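Local coordinates for autoinducer 2-binding protein LsrB (Clostridium saccharobutylicum DSM 13864, PDB 6DSP) that binds the quorum-sensing signal autoinducer-2 in the cleft of a two-lobed solute-binding fold, probably as the receptor component of an uptake system, at residues Val165-Gln168 against Asn169-Val173; Arg145-Pro149 against Glu150-Ile154; Ser38-Lys41 against Gly42-Tyr46; Phe250-Pro253 against Asn254-Lys257. One frame throughout, in Å; residues are numbered along the deposited sequence.

Interaction 1 (Val165-Gln168 against Asn169-Val173); sequences VTDQ and NSWQV. With PAV ((2R,4S)-2-methyl-2,3,3,4-tetrahydroxytetrahydrofuran), chain C.
D167 sets CG between its backbone N and carbonyl carbon (chi1 64°), which brings the carboxylate close to the W171 ring, where it also reaches the ligand. W171 sets CG beside its backbone N (chi1 -50°), and the indole folds back over the turn before it. This is the first turn of helix 166-182, in the unit that runs from strand 155-160 to strand 187-195, and it faces the ligand cleft. D167 OD2 lies 3.5 Å from W171 CH2, with the carboxylate and ring planes 60° apart. One face of the indole covers backbone: D167 O stands 3.2 Å above its plane, and Q168 CA makes a CH-pi contact beside it. D167 O is also gripped twice, by S170 OG at 2.8 Å and by W171 N at 3.2 Å. At the helix start, N169 turns its amide back to the N-cap residue V165. There N169 ND2 donates to a lone pair of V165 O at 2.8 Å, in its own amide plane, and N162 O takes ND2 as well. Y160 holds N169 OD1.

Ligand hydroxyl O13 joins the D167 carboxylate to the Q168 amide. It donates to D167 OD2 at 2.7 Å and accepts from Q168 NE2 at 2.9 Å in an almost straight bond. S161 and D224 hold the Q168 amide, and K29 pairs with D167 OD1. O13 therefore acts as donor and acceptor at once, a pattern that suits a hydroxyl and would probably favour one. The K29 salt bridge would favour a charged D167, despite the acid group of D110 close by.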
loop_
_atom_site.group_PDB
_atom_site.type_symbol
_atom_site.label_atom_id
_atom_site.label_comp_id
_atom_site.label_asym_id
_atom_site.label_seq_id
_atom_site.Cartn_x
_atom_site.Cartn_y
_atom_site.Cartn_z
ATOM N N VAL A 165 8.703 6.885 0.505
ATOM C CA VAL A 165 7.256 6.809 0.495
ATOM C C VAL A 165 6.713 6.563 1.907
ATOM O O VAL A 165 7.262 5.767 2.677
ATOM C CB VAL A 165 6.818 5.731 -0.522
ATOM C CG1 VAL A 165 7.254 4.329 -0.117
ATOM C CG2 VAL A 165 5.315 5.804 -0.755
ATOM N N THR A 166 5.590 7.179 2.240
ATOM C CA THR A 166 5.105 7.124 3.618
ATOM C C THR A 166 4.645 5.726 4.024
ATOM O O THR A 166 5.053 5.232 5.082
ATOM C CB THR A 166 4.019 8.159 3.815
ATOM O OG1 THR A 166 4.604 9.432 3.564
ATOM C CG2 THR A 166 3.452 8.103 5.201
ATOM N N ASP A 167 3.792 5.065 3.229
ATOM C CA ASP A 167 3.195 3.831 3.720
ATOM C C ASP A 167 4.237 2.734 3.950
ATOM O O ASP A 167 4.385 2.204 5.071
ATOM C CB ASP A 167 2.010 3.358 2.853
ATOM C CG ASP A 167 2.367 2.973 1.415
ATOM O OD1 ASP A 167 3.413 3.380 0.868
ATOM O OD2 ASP A 167 1.520 2.255 0.838
ATOM N N GLN A 168 4.994 2.406 2.920
ATOM C CA GLN A 168 5.839 1.228 2.980
ATOM C C GLN A 168 6.979 1.405 3.969
ATOM O O GLN A 168 7.365 0.431 4.633
ATOM C CB GLN A 168 6.345 0.892 1.591
ATOM C CG GLN A 168 5.257 0.511 0.628
ATOM C CD GLN A 168 5.731 0.269 -0.765
ATOM O OE1 GLN A 168 6.947 0.213 -1.056
ATOM N NE2 GLN A 168 4.761 0.117 -1.671
ATOM N N ASN A 169 7.537 2.617 4.083
ATOM C CA ASN A 169 8.566 2.838 5.092
ATOM C C ASN A 169 8.012 2.747 6.514
ATOM O O ASN A 169 8.702 2.255 7.406
ATOM C CB ASN A 169 9.293 4.149 4.816
ATOM C CG ASN A 169 10.218 4.011 3.644
ATOM O OD1 ASN A 169 11.294 3.442 3.777
ATOM N ND2 ASN A 169 9.783 4.464 2.484
ATOM N N SER A 170 6.771 3.174 6.743
ATOM C CA SER A 170 6.222 3.043 8.090
ATOM C C SER A 170 6.093 1.577 8.473
ATOM O O SER A 170 6.311 1.219 9.640
ATOM C CB SER A 170 4.897 3.807 8.236
ATOM O OG SER A 170 3.805 3.171 7.595
ATOM N N TRP A 171 5.775 0.713 7.509
ATOM C CA TRP A 171 5.690 -0.710 7.806
ATOM C C TRP A 171 7.060 -1.307 8.083
ATOM O O TRP A 171 7.186 -2.161 8.956
ATOM C CB TRP A 171 4.999 -1.461 6.671
ATOM C CG TRP A 171 3.696 -0.864 6.240
ATOM C CD1 TRP A 171 2.865 -0.063 6.945
ATOM C CD2 TRP A 171 3.139 -0.966 4.924
ATOM N NE1 TRP A 171 1.808 0.340 6.159
ATOM C CE2 TRP A 171 1.964 -0.201 4.910
ATOM C CE3 TRP A 171 3.523 -1.636 3.751
ATOM C CZ2 TRP A 171 1.162 -0.099 3.769
ATOM C CZ3 TRP A 171 2.738 -1.508 2.618
ATOM C CH2 TRP A 171 1.571 -0.737 2.637
ATOM N N GLN A 172 8.079 -0.922 7.310
ATOM C CA GLN A 172 9.430 -1.411 7.538
ATOM C C GLN A 172 9.899 -1.023 8.928
ATOM O O GLN A 172 10.432 -1.857 9.656
ATOM C CB GLN A 172 10.363 -0.879 6.450
ATOM C CG GLN A 172 11.719 -1.518 6.416
ATOM C CD GLN A 172 12.766 -0.884 7.289
ATOM O OE1 GLN A 172 12.489 -0.053 8.112
ATOM N NE2 GLN A 172 13.993 -1.331 7.111
ATOM N N VAL A 173 9.625 0.204 9.338
ATOM C CA VAL A 173 10.078 0.640 10.661
ATOM C C VAL A 173 9.430 -0.199 11.748
ATOM O O VAL A 173 10.098 -0.657 12.685
ATOM C CB VAL A 173 9.807 2.142 10.848
ATOM C CG1 VAL A 173 9.988 2.525 12.290
ATOM C CG2 VAL A 173 10.732 2.949 9.949
HETATM O O2 PAV C . 2.123 -2.533 -0.781
HETATM C C2 PAV C . 1.315 -1.774 -1.705
HETATM C C1 PAV C . 0.110 -2.578 -2.243
HETATM O O5 PAV C . 2.211 -1.641 -2.943
HETATM C C5 PAV C . 1.797 -0.531 -3.613
HETATM C C4 PAV C . 0.790 0.212 -2.716
HETATM O O4 PAV C . 1.064 1.610 -2.709
HETATM C C3 PAV C . 1.002 -0.487 -1.370
HETATM O O3 PAV C . -0.174 -0.453 -0.608
HETATM O O13 PAV C . 2.080 0.105 -0.679
#

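Interaction 2 (Arg145-Pro149 against Glu150-Ile154); sequences RGKDP and EKDAI
K147 lays its side chain beside OD2 of D152, with CE 3.6 Å from it. The contact belongs to the loop that links helix 127-144 to strand 155-160. A Schellman motif with G146 at its C-prime position ends the helix, and a type I beta-turn over D148-K151 follows. Bends at chi2 and chi3 (-69° and -73°) curl the lysine so that it crosses D152 at about a right angle. The ion pair itself is long, 4.0 Å from K147 NZ to D152 OD2. Water 1 fills in: it accepts from the ammonium and donates to the same OD2.

D148 and D152 are tied twice, once backbone to backbone and once backbone to side chain. D152 N gives a nearly straight bond of 2.7 Å to D148 O, almost along the C=O axis. K151 N reaches the same D148 O from above the carbonyl plane and closes the turn. In return D148 N donates to D152 OD2 at 2.8 Å, approaching from above the carboxylate plane. OD2 thus accepts from the D148 N-H and from water 1, with the lysine only a long ion pair away. The D148 carboxylate meets the turn instead: OD2 lies 3.5 Å from K151 CD, and water 2 joins OD1 to E150 N.

The apolar part is smaller. I154 lays CG1 4.0 Å from P149 CA and CD1 against K147 CE. L142 of helix 127-144 touches both P149 and I154, and W186 NE1 bonds to P149 O. Water 3 spans the turn, donating to P149 O at 2.8 Å and to D152 O.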
loop_
_atom_site.group_PDB
_atom_site.type_symbol
_atom_site.label_atom_id
_atom_site.label_comp_id
_atom_site.label_asym_id
_atom_site.label_seq_id
_atom_site.Cartn_x
_atom_site.Cartn_y
_atom_site.Cartn_z
ATOM N N ARG A 145 8.158 -24.562 5.501
ATOM C CA ARG A 145 9.232 -25.158 4.714
ATOM C C ARG A 145 10.284 -25.834 5.584
ATOM O O ARG A 145 11.353 -26.184 5.093
ATOM C CB ARG A 145 9.846 -24.191 3.699
ATOM C CG ARG A 145 10.690 -23.063 4.277
ATOM C CD ARG A 145 11.472 -22.362 3.162
ATOM N NE ARG A 145 12.300 -21.220 3.577
ATOM C CZ ARG A 145 13.590 -21.297 3.906
ATOM N NH1 ARG A 145 14.214 -22.467 3.924
ATOM N NH2 ARG A 145 14.269 -20.198 4.230
ATOM N N GLY A 146 10.007 -26.016 6.865
ATOM C CA GLY A 146 10.853 -26.840 7.701
ATOM C C GLY A 146 11.871 -26.086 8.515
ATOM O O GLY A 146 12.757 -26.720 9.106
ATOM N N LYS A 147 11.790 -24.759 8.547
ATOM C CA LYS A 147 12.630 -23.974 9.440
ATOM C C LYS A 147 11.965 -23.860 10.813
ATOM O O LYS A 147 10.789 -24.179 11.006
ATOM C CB LYS A 147 12.880 -22.567 8.855
ATOM C CG LYS A 147 13.484 -22.560 7.430
ATOM C CD LYS A 147 14.926 -23.068 7.450
ATOM C CE LYS A 147 15.852 -22.021 8.074
ATOM N NZ LYS A 147 17.283 -22.503 8.129
ATOM N N ASP A 148 12.746 -23.384 11.781
ATOM C CA ASP A 148 12.284 -23.117 13.137
ATOM C C ASP A 148 12.475 -21.624 13.376
ATOM O O ASP A 148 13.421 -21.218 14.070
ATOM C CB ASP A 148 13.094 -23.948 14.139
ATOM C CG ASP A 148 12.630 -23.767 15.577
ATOM O OD1 ASP A 148 11.598 -23.124 15.817
ATOM O OD2 ASP A 148 13.309 -24.280 16.487
ATOM N N PRO A 149 11.583 -20.777 12.844
ATOM C CA PRO A 149 11.820 -19.325 12.928
ATOM C C PRO A 149 11.795 -18.789 14.338
ATOM O O PRO A 149 12.291 -17.676 14.567
ATOM C CB PRO A 149 10.706 -18.723 12.055
ATOM C CG PRO A 149 9.667 -19.826 11.944
ATOM C CD PRO A 149 10.457 -21.096 11.936
ATOM N N GLU A 150 11.231 -19.535 15.294
ATOM C CA GLU A 150 11.236 -19.048 16.664
ATOM C C GLU A 150 12.648 -18.930 17.210
ATOM O O GLU A 150 12.900 -18.089 18.080
ATOM C CB GLU A 150 10.410 -19.966 17.572
ATOM C CG GLU A 150 10.226 -19.436 18.985
ATOM C CD GLU A 150 9.267 -18.262 19.031
ATOM O OE1 GLU A 150 8.471 -18.115 18.084
ATOM O OE2 GLU A 150 9.297 -17.495 20.021
ATOM N N LYS A 151 13.574 -19.762 16.716
ATOM C CA LYS A 151 14.928 -19.874 17.251
ATOM C C LYS A 151 16.022 -19.707 16.206
ATOM O O LYS A 151 17.125 -19.264 16.541
ATOM C CB LYS A 151 15.114 -21.242 17.922
ATOM C CG LYS A 151 14.153 -21.528 19.043
ATOM C CD LYS A 151 14.387 -22.941 19.553
ATOM C CE LYS A 151 13.392 -23.317 20.645
ATOM N NZ LYS A 151 13.609 -24.712 21.126
ATOM N N ASP A 152 15.752 -20.054 14.943
ATOM C CA ASP A 152 16.809 -20.012 13.940
ATOM C C ASP A 152 17.289 -18.579 13.702
ATOM O O ASP A 152 16.546 -17.590 13.867
ATOM C CB ASP A 152 16.315 -20.536 12.589
ATOM C CG ASP A 152 16.054 -22.037 12.567
ATOM O OD1 ASP A 152 16.568 -22.785 13.440
ATOM O OD2 ASP A 152 15.354 -22.445 11.605
ATOM N N ALA A 153 18.537 -18.476 13.250
ATOM C CA ALA A 153 19.104 -17.181 12.871
ATOM C C ALA A 153 18.697 -16.877 11.428
ATOM O O ALA A 153 19.503 -16.878 10.493
ATOM C CB ALA A 153 20.617 -17.184 13.053
ATOM N N ILE A 154 17.391 -16.653 11.258
ATOM C CA ILE A 154 16.801 -16.427 9.937
ATOM C C ILE A 154 17.454 -15.216 9.280
ATOM O O ILE A 154 17.465 -14.118 9.841
ATOM C CB ILE A 154 15.280 -16.209 10.091
ATOM C CG1 ILE A 154 14.545 -17.451 10.653
ATOM C CG2 ILE A 154 14.629 -15.664 8.783
ATOM C CD1 ILE A 154 14.712 -18.711 9.817
HETATM O O HOH W 1 16.505 -24.652 10.297
HETATM O O HOH W 2 9.301 -21.697 14.850
HETATM O O HOH W 3 14.725 -16.874 15.794
#

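Interaction 3 (Ser38-Lys41 against Gly42-Tyr46); sequences SANK and GAQKY
Helix 34-50 is the connection of a beta-alpha-beta unit between strands 23-27 and 53-56, and here the N40 and Q44 side chains meet across one of its turns. N40 holds CG anti to its backbone N (chi1 -179°), and its amide rises along the helix side toward the next turn. Q44 bends at chi2 (-55°) and so folds its own amide back along the helix toward N40. The two amides cross obliquely, their planes 62° apart. Q44 NE2 donates to N40 OD1 at 2.9 Å in a practically straight bond. The acceptor lies in the amide plane of Q44, while the donor is tilted modestly from the carbonyl plane of N40.

Q44 NE2 has a second acceptor in V54 O, on the neighbouring strand. The two bonds together would fix the rotation of the Q44 amide, tying helix to strand. N40 itself packs on F26 of strand 23-27.

The backbone shows regular alpha-helical i to i+4 hydrogen bonding. G42 N bonds to S38 O, A43 N to A39 O at 2.9 Å, Q44 N to N40 O at 2.8 Å, and K45 N to K41 O. A43 CB sits 3.7 Å from A39 O and packs against F26 and C281, the latter on helix 273-288. S38 OG binds the terminal carboxylate of F347. Next to the amide pair, Q44 CG lies 3.2 Å from N40 O.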
loop_
_atom_site.group_PDB
_atom_site.type_symbol
_atom_site.label_atom_id
_atom_site.label_comp_id
_atom_site.label_asym_id
_atom_site.label_seq_id
_atom_site.Cartn_x
_atom_site.Cartn_y
_atom_site.Cartn_z
ATOM N N SER A 38 -6.972 -2.365 -9.931
ATOM C CA SER A 38 -8.078 -2.955 -9.181
ATOM C C SER A 38 -8.734 -1.937 -8.258
ATOM O O SER A 38 -9.968 -1.931 -8.096
ATOM C CB SER A 38 -7.582 -4.171 -8.418
ATOM O OG SER A 38 -7.432 -5.273 -9.303
ATOM N N ALA A 39 -7.935 -1.027 -7.683
ATOM C CA ALA A 39 -8.536 -0.013 -6.832
ATOM C C ALA A 39 -9.449 0.885 -7.655
ATOM O O ALA A 39 -10.543 1.263 -7.212
ATOM C CB ALA A 39 -7.444 0.802 -6.150
ATOM N N ASN A 40 -9.011 1.250 -8.866
ATOM C CA ASN A 40 -9.869 2.085 -9.700
ATOM C C ASN A 40 -11.104 1.323 -10.155
ATOM O O ASN A 40 -12.179 1.910 -10.286
ATOM C CB ASN A 40 -9.091 2.612 -10.896
ATOM C CG ASN A 40 -9.945 3.508 -11.770
ATOM O OD1 ASN A 40 -10.546 4.488 -11.289
ATOM N ND2 ASN A 40 -10.050 3.146 -13.043
ATOM N N LYS A 41 -10.982 0.023 -10.434
ATOM C CA LYS A 41 -12.190 -0.711 -10.809
ATOM C C LYS A 41 -13.245 -0.591 -9.712
ATOM O O LYS A 41 -14.440 -0.381 -9.986
ATOM C CB LYS A 41 -11.851 -2.163 -11.150
ATOM C CG LYS A 41 -11.112 -2.274 -12.463
ATOM C CD LYS A 41 -10.664 -3.723 -12.720
ATOM C CE LYS A 41 -9.823 -3.824 -13.988
ATOM N NZ LYS A 41 -9.204 -5.181 -14.081
ATOM N N GLY A 42 -12.812 -0.642 -8.458
ATOM C CA GLY A 42 -13.744 -0.454 -7.356
ATOM C C GLY A 42 -14.271 0.963 -7.268
ATOM O O GLY A 42 -15.487 1.180 -7.116
ATOM N N ALA A 43 -13.387 1.951 -7.414
ATOM C CA ALA A 43 -13.858 3.330 -7.366
ATOM C C ALA A 43 -14.871 3.605 -8.466
ATOM O O ALA A 43 -15.861 4.310 -8.238
ATOM C CB ALA A 43 -12.670 4.281 -7.470
ATOM N N GLN A 44 -14.650 3.054 -9.661
ATOM C CA GLN A 44 -15.601 3.274 -10.746
ATOM C C GLN A 44 -16.941 2.613 -10.441
ATOM O O GLN A 44 -18.004 3.218 -10.638
ATOM C CB GLN A 44 -15.044 2.750 -12.074
ATOM C CG GLN A 44 -13.812 3.459 -12.586
ATOM C CD GLN A 44 -14.008 4.969 -12.710
ATOM O OE1 GLN A 44 -15.062 5.438 -13.175
ATOM N NE2 GLN A 44 -12.991 5.730 -12.361
ATOM N N LYS A 45 -16.916 1.346 -9.989
ATOM C CA LYS A 45 -18.158 0.634 -9.714
ATOM C C LYS A 45 -18.998 1.361 -8.668
ATOM O O LYS A 45 -20.204 1.573 -8.858
ATOM C CB LYS A 45 -17.849 -0.789 -9.270
ATOM C CG LYS A 45 -19.103 -1.575 -8.912
ATOM C CD LYS A 45 -18.741 -2.943 -8.353
ATOM C CE LYS A 45 -18.895 -2.971 -6.838
ATOM N NZ LYS A 45 -20.299 -2.647 -6.434
ATOM N N TYR A 46 -18.383 1.758 -7.560
ATOM C CA TYR A 46 -19.160 2.371 -6.493
ATOM C C TYR A 46 -19.596 3.785 -6.853
ATOM O O TYR A 46 -20.730 4.181 -6.559
ATOM C CB TYR A 46 -18.370 2.358 -5.180
ATOM C CG TYR A 46 -18.362 1.035 -4.464
ATOM C CD1 TYR A 46 -19.352 0.730 -3.538
ATOM C CD2 TYR A 46 -17.378 0.090 -4.717
ATOM C CE1 TYR A 46 -19.358 -0.500 -2.872
ATOM C CE2 TYR A 46 -17.374 -1.125 -4.071
ATOM C CZ TYR A 46 -18.357 -1.421 -3.140
ATOM O OH TYR A 46 -18.323 -2.642 -2.504
#

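Interaction 4 (Phe250-Pro253 against Asn254-Lys257); sequences FASP and NSMK
S255 grips S252 by hydrogen bonds. S255 OG sits between its backbone N and carbonyl carbon (chi1 71°), from where it turns back to S252 O. It donates there at 2.8 Å, within the carbonyl plane. S255 N adds a weak bond to the same oxygen, so S252 O is approached by hydroxyl and amide of one residue. M256 N closes a type I beta-turn over P253-M256, meeting P253 O at 2.9 Å from well above the carbonyl plane. Further on, the extended K257 side chain runs back beside N254, and NZ donates to OD1 at 2.8 Å. K257 NZ also reaches Y345 O, and N254 ND2 reaches D346.

One water takes part. Water 4 lies 2.7 Å from S252 OG and accepts a weak bond from S255 N, so it links the serine hydroxyl to the turn.

The apolar contact is a single pair, M256 CG on A251 CB at 3.9 Å. Two van der Waals contacts involve oxygen: S255 OG touches the same methyl, and K257 CG lies 3.3 Å from P253 O.

The stretch leads out of strand 246-249 into helix 257-261. F250, at the strand end, lines the ligand pocket and packs on helix 127-144. M256 bends at chi2 and chi3 and sends its tail toward helix 227-237, where L228, P229 and A232 receive it. P253 leans on W268 of strand 268-270 and on the C-terminal residues Y345 and F347.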
loop_
_atom_site.group_PDB
_atom_site.type_symbol
_atom_site.label_atom_id
_atom_site.label_comp_id
_atom_site.label_asym_id
_atom_site.label_seq_id
_atom_site.Cartn_x
_atom_site.Cartn_y
_atom_site.Cartn_z
ATOM N N PHE A 250 2.972 -7.881 -0.058
ATOM C CA PHE A 250 1.633 -7.395 -0.365
ATOM C C PHE A 250 1.435 -7.277 -1.876
ATOM O O PHE A 250 2.227 -6.597 -2.556
ATOM C CB PHE A 250 1.413 -6.006 0.242
ATOM C CG PHE A 250 1.314 -5.981 1.760
ATOM C CD1 PHE A 250 0.730 -7.044 2.500
ATOM C CD2 PHE A 250 1.756 -4.854 2.447
ATOM C CE1 PHE A 250 0.617 -6.952 3.888
ATOM C CE2 PHE A 250 1.634 -4.755 3.835
ATOM C CZ PHE A 250 1.064 -5.810 4.554
ATOM N N ALA A 251 0.334 -7.846 -2.384
ATOM C CA ALA A 251 -0.055 -7.645 -3.778
ATOM C C ALA A 251 -1.476 -8.146 -3.941
ATOM O O ALA A 251 -1.927 -9.022 -3.199
ATOM C CB ALA A 251 0.880 -8.377 -4.754
ATOM N N SER A 252 -2.185 -7.584 -4.924
ATOM C CA SER A 252 -3.521 -8.074 -5.214
ATOM C C SER A 252 -3.439 -9.526 -5.701
ATOM O O SER A 252 -2.478 -9.927 -6.368
ATOM C CB SER A 252 -4.270 -7.140 -6.175
ATOM O OG SER A 252 -3.488 -6.803 -7.317
ATOM N N PRO A 253 -4.432 -10.346 -5.363
ATOM C CA PRO A 253 -4.256 -11.800 -5.524
ATOM C C PRO A 253 -4.165 -12.282 -6.959
ATOM O O PRO A 253 -3.404 -13.224 -7.221
ATOM C CB PRO A 253 -5.465 -12.380 -4.778
ATOM C CG PRO A 253 -6.485 -11.240 -4.770
ATOM C CD PRO A 253 -5.665 -9.991 -4.635
ATOM N N ASN A 254 -4.915 -11.687 -7.900
ATOM C CA ASN A 254 -4.816 -12.193 -9.267
ATOM C C ASN A 254 -3.377 -12.134 -9.777
ATOM O O ASN A 254 -2.961 -13.014 -10.542
ATOM C CB ASN A 254 -5.734 -11.428 -10.225
ATOM C CG ASN A 254 -7.204 -11.790 -10.073
ATOM O OD1 ASN A 254 -7.586 -12.623 -9.252
ATOM N ND2 ASN A 254 -8.052 -11.140 -10.873
ATOM N N SER A 255 -2.601 -11.119 -9.362
ATOM C CA SER A 255 -1.247 -10.981 -9.869
ATOM C C SER A 255 -0.320 -12.068 -9.352
ATOM O O SER A 255 0.766 -12.251 -9.913
ATOM C CB SER A 255 -0.672 -9.592 -9.557
ATOM O OG SER A 255 -0.396 -9.471 -8.173
ATOM N N MET A 256 -0.709 -12.789 -8.285
ATOM C CA MET A 256 0.162 -13.782 -7.666
ATOM C C MET A 256 -0.321 -15.209 -7.825
ATOM O O MET A 256 0.410 -16.121 -7.429
ATOM C CB MET A 256 0.347 -13.506 -6.164
ATOM C CG MET A 256 0.923 -12.128 -5.839
ATOM S SD MET A 256 2.565 -11.862 -6.566
ATOM C CE MET A 256 3.510 -13.181 -5.743
ATOM N N LYS A 257 -1.518 -15.435 -8.371
ATOM C CA LYS A 257 -2.068 -16.788 -8.367
ATOM C C LYS A 257 -1.161 -17.764 -9.096
ATOM O O LYS A 257 -0.959 -18.895 -8.630
ATOM C CB LYS A 257 -3.465 -16.806 -8.969
ATOM C CG LYS A 257 -4.520 -16.209 -8.051
ATOM C CD LYS A 257 -5.831 -16.146 -8.776
ATOM C CE LYS A 257 -6.907 -15.483 -7.936
ATOM N NZ LYS A 257 -8.173 -15.334 -8.719
HETATM O O HOH W 4 -4.250 -8.599 -9.141
#

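All four contacts are local, each within one continuous stretch of chain, and all are partly buried. Interaction 1 lies nearest the chain centre, about 9 Å from it, and interaction 2 farthest out, at about 28 Å. Interaction 1 hydrogen-bonds the ligand; interaction 4 adds F250 to the pocket. The two meet directly: W171 and F250 stack edge-to-face, with W171 CZ3 3.5 Å from F250 CD2. Interactions 3 and 4 do not touch, though their nearest atoms are about 5 Å apart and both have F347 as a neighbour. Interactions 1 and 3 rest on helical backbone bonding. Interaction 3 adds a direct bond between side-chain amides, whereas three waters bridge the loop of interaction 2. Interactions 2 and 4 build turns between helices and strands.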